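Long-range contact in alkaline phosphatase (Thermus thermophilus, PDB 7KWD), which probably hydrolyses phosphate monoesters as a homodimeric alkaline phosphatase that binds zinc and magnesium ions: residues Q345-L353 against P405-M413. Sequence-based numbering, arbitrary orientation.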
# COMPACT_ATOMS: atom_id res chain seq x y z
N GLN A 345 6.00 23.56 -3.55
CA GLN A 345 6.95 22.99 -4.50
C GLN A 345 6.67 23.48 -5.91
O GLN A 345 5.53 23.69 -6.30
CB GLN A 345 6.92 21.46 -4.44
CG GLN A 345 7.40 20.96 -3.10
CD GLN A 345 7.77 19.52 -3.13
OE1 GLN A 345 7.77 18.91 -4.18
NE2 GLN A 345 8.11 18.97 -1.98
N ARG A 346 7.75 23.73 -6.66
CA ARG A 346 7.66 24.32 -7.99
C ARG A 346 8.50 23.57 -9.02
O ARG A 346 8.47 23.95 -10.21
CB ARG A 346 8.10 25.80 -7.96
CG ARG A 346 7.17 26.74 -7.19
CD ARG A 346 5.87 27.01 -7.95
NE ARG A 346 4.98 27.84 -7.16
CZ ARG A 346 4.14 27.39 -6.23
NH1 ARG A 346 4.05 26.08 -5.98
NH2 ARG A 346 3.37 28.24 -5.58
N ALA A 347 9.25 22.54 -8.63
CA ALA A 347 9.99 21.75 -9.62
C ALA A 347 10.35 20.39 -9.01
O ALA A 347 10.30 20.19 -7.80
CB ALA A 347 11.27 22.48 -10.08
N SER A 348 10.68 19.46 -9.90
CA SER A 348 11.12 18.14 -9.49
C SER A 348 12.61 18.11 -9.19
O SER A 348 13.37 18.98 -9.60
CB SER A 348 10.83 17.14 -10.61
OG SER A 348 11.61 17.47 -11.76
N PHE A 349 13.04 17.05 -8.49
CA PHE A 349 14.47 16.79 -8.32
C PHE A 349 15.19 16.71 -9.67
O PHE A 349 16.37 17.06 -9.76
CB PHE A 349 14.66 15.47 -7.56
CG PHE A 349 14.38 15.55 -6.07
CD1 PHE A 349 14.44 16.75 -5.39
CD2 PHE A 349 14.08 14.40 -5.35
CE1 PHE A 349 14.21 16.80 -4.03
CE2 PHE A 349 13.84 14.45 -4.00
CZ PHE A 349 13.91 15.65 -3.34
N GLU A 350 14.52 16.20 -10.70
CA GLU A 350 15.13 16.04 -12.02
C GLU A 350 15.45 17.38 -12.62
O GLU A 350 16.51 17.56 -13.24
CB GLU A 350 14.18 15.25 -12.92
CG GLU A 350 14.52 15.27 -14.41
CD GLU A 350 13.53 14.45 -15.24
OE1 GLU A 350 12.65 15.04 -15.89
OE2 GLU A 350 13.64 13.20 -15.24
N HIS A 351 14.55 18.34 -12.46
CA HIS A 351 14.77 19.68 -12.98
C HIS A 351 15.81 20.41 -12.15
O HIS A 351 16.74 21.01 -12.70
CB HIS A 351 13.46 20.41 -13.01
CG HIS A 351 13.53 21.78 -13.56
ND1 HIS A 351 13.39 22.04 -14.91
CD2 HIS A 351 13.69 22.98 -12.95
CE1 HIS A 351 13.46 23.35 -15.10
NE2 HIS A 351 13.63 23.93 -13.93
N MET A 352 15.70 20.32 -10.83
CA MET A 352 16.74 20.84 -9.96
C MET A 352 18.11 20.35 -10.39
O MET A 352 19.03 21.14 -10.60
CB MET A 352 16.46 20.46 -8.50
CG MET A 352 15.21 21.19 -7.93
SD MET A 352 14.60 20.56 -6.32
CE MET A 352 16.11 20.94 -5.32
N LEU A 353 18.27 19.03 -10.55
CA LEU A 353 19.57 18.49 -10.95
C LEU A 353 20.01 19.10 -12.27
O LEU A 353 21.18 19.45 -12.46
CB LEU A 353 19.49 16.98 -11.06
CG LEU A 353 20.07 16.09 -9.97
CD1 LEU A 353 20.46 16.83 -8.71
CD2 LEU A 353 19.10 14.95 -9.61
N PRO A 405 21.49 10.85 -7.74
CA PRO A 405 21.52 11.36 -6.36
C PRO A 405 20.16 11.73 -5.74
O PRO A 405 20.13 12.20 -4.61
CB PRO A 405 22.38 12.63 -6.50
CG PRO A 405 22.05 13.13 -7.88
CD PRO A 405 21.78 11.91 -8.73
N ALA A 406 19.06 11.48 -6.45
CA ALA A 406 17.76 11.98 -6.01
C ALA A 406 17.41 11.51 -4.60
O ALA A 406 16.84 12.28 -3.82
CB ALA A 406 16.67 11.55 -6.98
N ASN A 407 17.71 10.25 -4.26
CA ASN A 407 17.30 9.76 -2.95
C ASN A 407 18.09 10.45 -1.83
O ASN A 407 17.57 10.65 -0.73
CB ASN A 407 17.46 8.24 -2.81
CG ASN A 407 16.44 7.42 -3.65
OD1 ASN A 407 16.50 6.19 -3.62
ND2 ASN A 407 15.55 8.08 -4.40
N THR A 408 19.36 10.79 -2.08
CA THR A 408 20.08 11.60 -1.09
C THR A 408 19.43 12.98 -0.98
O THR A 408 19.30 13.53 0.12
CB THR A 408 21.56 11.73 -1.47
OG1 THR A 408 22.15 10.43 -1.52
CG2 THR A 408 22.31 12.57 -0.43
N MET A 409 18.99 13.54 -2.11
CA MET A 409 18.25 14.79 -2.06
C MET A 409 17.03 14.67 -1.16
O MET A 409 16.74 15.57 -0.35
CB MET A 409 17.85 15.19 -3.48
CG MET A 409 19.06 15.59 -4.34
SD MET A 409 18.72 15.86 -6.08
CE MET A 409 17.94 17.49 -6.04
N ALA A 410 16.30 13.56 -1.24
CA ALA A 410 15.10 13.42 -0.44
C ALA A 410 15.44 13.38 1.04
O ALA A 410 14.82 14.08 1.85
CB ALA A 410 14.33 12.16 -0.85
N TRP A 411 16.48 12.63 1.39
CA TRP A 411 16.92 12.56 2.77
C TRP A 411 17.51 13.89 3.23
O TRP A 411 17.39 14.23 4.42
CB TRP A 411 17.95 11.45 2.94
CG TRP A 411 17.33 10.11 3.18
CD1 TRP A 411 17.20 9.10 2.28
CD2 TRP A 411 16.79 9.64 4.41
NE1 TRP A 411 16.60 8.02 2.88
CE2 TRP A 411 16.33 8.33 4.19
CE3 TRP A 411 16.63 10.20 5.69
CZ2 TRP A 411 15.73 7.57 5.19
CZ3 TRP A 411 16.04 9.45 6.67
CH2 TRP A 411 15.59 8.15 6.42
N ALA A 412 18.10 14.65 2.32
CA ALA A 412 18.62 15.97 2.69
C ALA A 412 17.51 16.90 3.17
O ALA A 412 17.77 17.77 4.01
CB ALA A 412 19.38 16.56 1.50
N MET A 413 16.28 16.71 2.67
CA MET A 413 15.16 17.56 3.08
C MET A 413 14.18 16.81 3.98
O MET A 413 12.97 17.08 3.95
CB MET A 413 14.44 18.13 1.85
CG MET A 413 13.75 17.11 0.97
SD MET A 413 13.02 17.95 -0.46
CE MET A 413 11.49 18.56 0.20
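A Met-aromatic cluster centred on Phe-349 joins the first turn of helix 349-356 to helix 406-412 in this alkaline phosphatase. The two short helical segments cross at 104°, with their axes 10.9 Å apart at closest approach. Phe-349 projects toward helix 406-412 and turns one ring face to Met-409. The CB of Met-409 sits almost over the ring centre, 3.9 Å from the centroid, in a CH-pi contact. The Met-409 chain then bends at its last torsion (chi3 76°), which carries CE back to 3.6 Å from Phe-349 CD1. Met-413 crosses Phe-349 at a slant, its SD at the ring edge, 3.8 Å from Phe-349 CZ. At the CE2 corner of the ring, Phe-349 CE2 meets Ala-410 CB at 3.9 Å. Replacing Phe-349 by an alanine is likely to open a gap between the helices, taking the aromatic face from Met-409 CB and the ring edge from Met-413 SD. Met-352 adds its CE against Met-409 CE and also touches Phe-369 and Met-372 of helix 362-373. Ser-348 caps the start of helix 349-356, its OG accepting from His-351 N. On the zinc side, Asn-407 ND2 bonds to the backbone O of His-279, a zinc ligand. At the other end of the contact Leu-353 points its methyl CD2 at the Pro-405 ring, 3.9 Å from Pro-405 CG, while its CD1 rests 3.3 Å from Met-409 SD.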